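Local coordinates for spore germination protein GerM (PDB 6GZB) that is of unknown molecular function but affects both sporulation and germination, and contains two GerMN domains in tandem, at residues Glu290-Asn293 against Ser294-Thr298; Pro261-Asp265 against Gly266-Leu270. All coordinates share one frame; numbering follows the deposited sequence.

Interaction 1 (Glu290-Asn293 against Ser294-Thr298); sequences EVLN and SIVLT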
ATOM      1  N   GLU A 290      13.052   5.674   7.868  1.00 26.68           N
ATOM      2  CA  GLU A 290      11.620   5.879   7.831  1.00 32.88           C
ATOM      3  C   GLU A 290      11.266   6.880   6.740  1.00 33.38           C
ATOM      4  O   GLU A 290      10.285   6.714   6.024  1.00 29.18           O
ATOM      5  CB  GLU A 290      11.118   6.395   9.186  1.00 32.82           C
ATOM      6  CG  GLU A 290      11.117   5.333  10.274  1.00 35.00           C
ATOM      7  CD  GLU A 290      12.478   5.126  10.917  1.00 41.81           C
ATOM      8  OE1 GLU A 290      13.425   5.870  10.586  1.00 38.68           O
ATOM      9  OE2 GLU A 290      12.606   4.192  11.731  1.00 38.79           O
ATOM     10  N   VAL A 291      12.066   7.935   6.639  1.00 28.14           N
ATOM     11  CA  VAL A 291      11.865   8.940   5.618  1.00 27.79           C
ATOM     12  C   VAL A 291      12.122   8.353   4.228  1.00 31.48           C
ATOM     13  O   VAL A 291      11.283   8.469   3.328  1.00 30.35           O
ATOM     14  CB  VAL A 291      12.772  10.156   5.855  1.00 31.37           C
ATOM     15  CG1 VAL A 291      12.888  10.989   4.598  1.00 30.54           C
ATOM     16  CG2 VAL A 291      12.239  11.002   7.004  1.00 33.28           C
ATOM     17  N   LEU A 292      13.243   7.650   4.086  1.00 29.82           N
ATOM     18  CA  LEU A 292      13.621   7.061   2.810  1.00 28.69           C
ATOM     19  C   LEU A 292      12.636   5.991   2.331  1.00 32.51           C
ATOM     20  O   LEU A 292      12.230   6.000   1.173  1.00 26.62           O
ATOM     21  CB  LEU A 292      15.023   6.468   2.902  1.00 32.92           C
ATOM     22  CG  LEU A 292      15.640   5.980   1.595  1.00 33.74           C
ATOM     23  CD1 LEU A 292      15.725   7.118   0.584  1.00 34.31           C
ATOM     24  CD2 LEU A 292      17.011   5.381   1.869  1.00 38.00           C
ATOM     25  N   ASN A 293      12.258   5.066   3.209  1.00 29.36           N
ATOM     26  CA  ASN A 293      11.253   4.063   2.870  1.00 34.96           C
ATOM     27  C   ASN A 293       9.907   4.672   2.444  1.00 33.37           C
ATOM     28  O   ASN A 293       9.253   4.169   1.534  1.00 31.71           O
ATOM     29  CB  ASN A 293      11.025   3.124   4.052  1.00 36.04           C
ATOM     30  CG  ASN A 293      12.099   2.076   4.172  1.00 44.90           C
ATOM     31  OD1 ASN A 293      12.561   1.535   3.172  1.00 46.62           O
ATOM     32  ND2 ASN A 293      12.498   1.778   5.404  1.00 44.74           N
ATOM     33  N   SER A 294       9.461   5.678   3.187  1.00 27.80           N
ATOM     34  CA  SER A 294       8.223   6.380   2.886  1.00 27.25           C
ATOM     35  C   SER A 294       8.269   6.989   1.491  1.00 24.54           C
ATOM     36  O   SER A 294       7.333   6.839   0.709  1.00 27.12           O
ATOM     37  CB  SER A 294       7.975   7.481   3.921  1.00 23.54           C
ATOM     38  OG  SER A 294       7.448   6.920   5.094  1.00 42.16           O
ATOM     39  N   ILE A 295       9.370   7.664   1.179  1.00 27.20           N
ATOM     40  CA  ILE A 295       9.556   8.239  -0.140  1.00 25.55           C
ATOM     41  C   ILE A 295       9.470   7.184  -1.231  1.00 27.63           C
ATOM     42  O   ILE A 295       8.746   7.338  -2.217  1.00 25.90           O
ATOM     43  CB  ILE A 295      10.909   8.952  -0.250  1.00 23.00           C
ATOM     44  CG1 ILE A 295      10.891  10.233   0.582  1.00 28.02           C
ATOM     45  CG2 ILE A 295      11.221   9.251  -1.706  1.00 27.89           C
ATOM     46  CD1 ILE A 295      12.259  10.856   0.767  1.00 32.68           C
ATOM     47  N   VAL A 296      10.217   6.106  -1.054  1.00 24.59           N
ATOM     48  CA  VAL A 296      10.354   5.108  -2.090  1.00 26.88           C
ATOM     49  C   VAL A 296       9.072   4.314  -2.282  1.00 26.23           C
ATOM     50  O   VAL A 296       8.659   4.062  -3.416  1.00 26.51           O
ATOM     51  CB  VAL A 296      11.525   4.150  -1.783  1.00 33.15           C
ATOM     52  CG1 VAL A 296      11.557   2.999  -2.777  1.00 32.84           C
ATOM     53  CG2 VAL A 296      12.830   4.916  -1.820  1.00 32.40           C
ATOM     54  N   LEU A 297       8.442   3.912  -1.183  1.00 24.17           N
ATOM     55  CA  LEU A 297       7.162   3.202  -1.275  1.00 25.19           C
ATOM     56  C   LEU A 297       6.105   4.079  -1.948  1.00 24.30           C
ATOM     57  O   LEU A 297       5.278   3.593  -2.713  1.00 27.89           O
ATOM     58  CB  LEU A 297       6.664   2.763   0.110  1.00 25.48           C
ATOM     59  CG  LEU A 297       7.434   1.605   0.749  1.00 29.76           C
ATOM     60  CD1 LEU A 297       7.019   1.435   2.197  1.00 31.49           C
ATOM     61  CD2 LEU A 297       7.218   0.306  -0.014  1.00 31.88           C
ATOM     62  N   THR A 298       6.125   5.369  -1.637  1.00 27.53           N
ATOM     63  CA  THR A 298       5.101   6.290  -2.121  1.00 28.20           C
ATOM     64  C   THR A 298       5.287   6.537  -3.620  1.00 29.91           C
ATOM     65  O   THR A 298       4.366   6.370  -4.413  1.00 28.13           O
ATOM     66  CB  THR A 298       5.159   7.619  -1.354  1.00 24.71           C
ATOM     67  OG1 THR A 298       4.797   7.400   0.022  1.00 23.89           O
ATOM     68  CG2 THR A 298       4.228   8.640  -1.971  1.00 25.76           C
TER
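Asn-293 and Leu-297 meet through the backbone of helix 289-299: the amide N of Leu-297 donates to O of Asn-293 at 2.8 Å, and Leu-297 CG rests 3.2 Å from that same O. The side chain of Asn-293 leads toward the N-terminal side of the helix, away from Leu-297, with CG beside its own backbone N (chi1 -79°); an amide suits this partly exposed position because ND2 can donate to the hydroxyl of Tyr-215 on strand 213-223. Ser-294 works backward along the helix. Its N and OG approach O of Glu-290 from opposite faces of the carbonyl plane, at 3.1 and 3.0 Å, so one oxygen takes two bonds. The hydroxyl reaches it because OG, like CG of Asn-293, lies beside the backbone N. One turn on, Thr-298 treats O of Ser-294 likewise, with OG1 at 2.7 Å, and OG1 is also bonded to the backbone N of Tyr-204. Without the hydroxyl, as with an alanine at Ser-294, O of Glu-290 would probably keep just the amide bond on one face of its plane. Buried Leu-292 accepts the amide N of Val-296 on its O at 3.0 Å, while its CD1 meets Val-296 CG2 loosely, at 4.4 Å. CG1 of Val-291 lies alongside CD1 of Ile-295, 3.9 Å away. Burying the hydroxyls of Ser-294 and Thr-298 is therefore probably cheap, since each donates to a carbonyl one turn back.

Interaction 2 (Pro261-Asp265 against Gly266-Leu270); sequences PKIKD and GRVTL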
ATOM      1  N   PRO A 261      11.534  17.704  -9.781  1.00 50.57           N
ATOM      2  CA  PRO A 261      11.977  16.333  -9.922  1.00 43.86           C
ATOM      3  C   PRO A 261      12.242  16.021 -11.374  1.00 46.83           C
ATOM      4  O   PRO A 261      11.572  16.565 -12.242  1.00 54.85           O
ATOM      5  CB  PRO A 261      10.788  15.506  -9.401  1.00 56.55           C
ATOM      6  CG  PRO A 261       9.718  16.474  -9.024  1.00 50.02           C
ATOM      7  CD  PRO A 261      10.345  17.825  -8.926  1.00 49.76           C
ATOM      8  N   LYS A 262      13.220  15.161 -11.635  1.00 53.77           N
ATOM      9  CA  LYS A 262      13.419  14.629 -12.975  1.00 47.94           C
ATOM     10  C   LYS A 262      13.051  13.159 -12.988  1.00 45.70           C
ATOM     11  O   LYS A 262      13.197  12.460 -11.984  1.00 57.09           O
ATOM     12  CB  LYS A 262      14.876  14.775 -13.426  1.00 53.92           C
ATOM     13  CG  LYS A 262      15.574  16.063 -13.024  1.00 57.63           C
ATOM     14  CD  LYS A 262      17.070  15.951 -13.305  1.00 67.44           C
ATOM     15  CE  LYS A 262      17.656  17.237 -13.868  1.00 59.47           C
ATOM     16  NZ  LYS A 262      17.826  18.281 -12.819  1.00 79.73           N
ATOM     17  N   ILE A 263      12.587  12.688 -14.136  1.00 52.15           N
ATOM     18  CA  ILE A 263      12.375  11.270 -14.324  1.00 44.35           C
ATOM     19  C   ILE A 263      12.929  10.818 -15.662  1.00 43.12           C
ATOM     20  O   ILE A 263      12.755  11.481 -16.679  1.00 59.76           O
ATOM     21  CB  ILE A 263      10.888  10.888 -14.195  1.00 47.99           C
ATOM     22  CG1 ILE A 263      10.723   9.379 -14.405  1.00 55.19           C
ATOM     23  CG2 ILE A 263      10.039  11.670 -15.184  1.00 58.73           C
ATOM     24  CD1 ILE A 263       9.431   8.822 -13.846  1.00 74.22           C
ATOM     25  N   LYS A 264      13.633   9.695 -15.642  1.00 50.48           N
ATOM     26  CA  LYS A 264      14.276   9.170 -16.827  1.00 55.34           C
ATOM     27  C   LYS A 264      14.338   7.659 -16.715  1.00 48.84           C
ATOM     28  O   LYS A 264      14.982   7.121 -15.816  1.00 51.52           O
ATOM     29  CB  LYS A 264      15.690   9.746 -16.963  1.00 80.74           C
ATOM     30  CG  LYS A 264      16.369   9.404 -18.286  1.00 91.07           C
ATOM     31  CD  LYS A 264      17.886   9.271 -18.153  1.00100.79           C
ATOM     32  CE  LYS A 264      18.578  10.622 -18.041  1.00102.99           C
ATOM     33  NZ  LYS A 264      20.001  10.567 -18.484  1.00 97.14           N
ATOM     34  N   ASP A 265      13.610   6.978 -17.590  1.00 51.03           N
ATOM     35  CA  ASP A 265      13.589   5.520 -17.599  1.00 60.64           C
ATOM     36  C   ASP A 265      13.110   4.947 -16.267  1.00 63.20           C
ATOM     37  O   ASP A 265      13.601   3.914 -15.824  1.00 51.94           O
ATOM     38  CB  ASP A 265      14.981   4.975 -17.925  1.00 68.16           C
ATOM     39  CG  ASP A 265      15.053   4.366 -19.308  1.00 89.15           C
ATOM     40  OD1 ASP A 265      14.573   3.224 -19.472  1.00104.93           O
ATOM     41  OD2 ASP A 265      15.569   5.033 -20.230  1.00 86.88           O
ATOM     42  N   GLY A 266      12.140   5.610 -15.643  1.00 53.26           N
ATOM     43  CA  GLY A 266      11.529   5.105 -14.417  1.00 54.24           C
ATOM     44  C   GLY A 266      12.302   5.479 -13.165  1.00 52.38           C
ATOM     45  O   GLY A 266      11.966   5.043 -12.063  1.00 44.38           O
ATOM     46  N   ARG A 267      13.364   6.259 -13.339  1.00 46.52           N
ATOM     47  CA  ARG A 267      14.192   6.685 -12.221  1.00 44.21           C
ATOM     48  C   ARG A 267      13.878   8.125 -11.908  1.00 46.33           C
ATOM     49  O   ARG A 267      14.054   9.000 -12.744  1.00 43.38           O
ATOM     50  CB  ARG A 267      15.681   6.519 -12.537  1.00 50.44           C
ATOM     51  CG  ARG A 267      16.046   5.088 -12.915  1.00 74.58           C
ATOM     52  CD  ARG A 267      17.543   4.827 -12.928  1.00 78.99           C
ATOM     53  NE  ARG A 267      17.886   3.836 -13.946  1.00 95.35           N
ATOM     54  CZ  ARG A 267      19.036   3.172 -13.997  1.00101.67           C
ATOM     55  NH1 ARG A 267      19.977   3.384 -13.085  1.00 96.86           N
ATOM     56  NH2 ARG A 267      19.248   2.295 -14.969  1.00101.58           N
ATOM     57  N   VAL A 268      13.392   8.366 -10.697  1.00 41.08           N
ATOM     58  CA  VAL A 268      13.102   9.716 -10.252  1.00 34.66           C
ATOM     59  C   VAL A 268      14.281  10.261  -9.474  1.00 42.34           C
ATOM     60  O   VAL A 268      14.832   9.583  -8.603  1.00 47.91           O
ATOM     61  CB  VAL A 268      11.848   9.742  -9.357  1.00 31.35           C
ATOM     62  CG1 VAL A 268      11.609  11.137  -8.798  1.00 28.87           C
ATOM     63  CG2 VAL A 268      10.639   9.248 -10.145  1.00 37.82           C
ATOM     64  N   THR A 269      14.627  11.512  -9.749  1.00 40.35           N
ATOM     65  CA  THR A 269      15.647  12.201  -8.982  1.00 36.79           C
ATOM     66  C   THR A 269      15.046  13.341  -8.183  1.00 39.87           C
ATOM     67  O   THR A 269      14.414  14.235  -8.742  1.00 45.46           O
ATOM     68  CB  THR A 269      16.748  12.754  -9.903  1.00 40.84           C
ATOM     69  OG1 THR A 269      17.397  11.661 -10.559  1.00 42.25           O
ATOM     70  CG2 THR A 269      17.779  13.535  -9.103  1.00 44.66           C
ATOM     71  N   LEU A 270      15.222  13.280  -6.866  1.00 36.29           N
ATOM     72  CA  LEU A 270      14.727  14.314  -5.977  1.00 32.41           C
ATOM     73  C   LEU A 270      15.881  15.139  -5.439  1.00 41.17           C
ATOM     74  O   LEU A 270      16.941  14.612  -5.100  1.00 43.25           O
ATOM     75  CB  LEU A 270      13.965  13.690  -4.799  1.00 36.68           C
ATOM     76  CG  LEU A 270      12.815  12.742  -5.135  1.00 42.76           C
ATOM     77  CD1 LEU A 270      12.269  12.107  -3.864  1.00 34.71           C
ATOM     78  CD2 LEU A 270      11.715  13.485  -5.876  1.00 42.07           C
TER
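Pro-261 faces Leu-270 at the mouth of a hairpin, its CB 4.2 Å from CD2 of the leucine; the rigid apolar ring suits a place against Leu-270, Val-268 and helix 229-239, and Pro-261 CA makes a CA-H...O contact with Thr-269 O at 3.4 Å. Lys-262 forms a hydrogen-bonded antiparallel pair with Thr-269: the lysine O receives N of Thr-269 at 2.8 Å, and its N gives a longer bond, 3.3 Å, along a lone pair of Thr-269 O. Its long chain leads off to the exposed side. Ile-263 sits opposite Val-268 as a non-hydrogen-bonded pair. With CG1 anti to the backbone N (chi1 180°), the isoleucine brings CD1 obliquely to within 3.9 Å of Val-268 CG2; two branched residues suit extended strands and meet on the face opposite the lysines. Lys-264 pairs with Arg-267 in the next hydrogen-bonded position. N of Lys-264 reaches O of Arg-267 at 3.0 Å, whereas the return bond from Arg-267 N arrives 63° above the plane of the Lys-264 carbonyl, consistent with the tight turn. Asp-265 and Gly-266 make that turn, both with positive phi; glycine (phi 85°) takes this readily, and aspartate tolerates it better than most residues. Such a two-residue type I' turn joining antiparallel strands defines a tight beta hairpin, whose strand 262-264 is the outermost within this chain of a four-stranded mixed sheet.

Both contacts belong to the second GerMN domain, their centres about 15 Å apart, and follow one another along the chain. Interaction 1 is a buried stretch of helix, where hydroxyls bond to backbone carbonyls, strands 198-208 and 213-223 supply further polar partners, and Val-291, Ile-295 and Leu-297 touch neighbouring elements. Interaction 2 is a hairpin farther from the chain's centre: its lysine and arginine side chains are exposed, while Val-268 and Leu-270 are buried. Cross-strand backbone bonds in a ladder hold it, against bonds within one helix in interaction 1. The two meet directly where strand 267-272 packs on helix 289-299, CG2 of Ile-295 lying 3.7 Å from CD1 of Leu-270. Helix 229-239 packs against both.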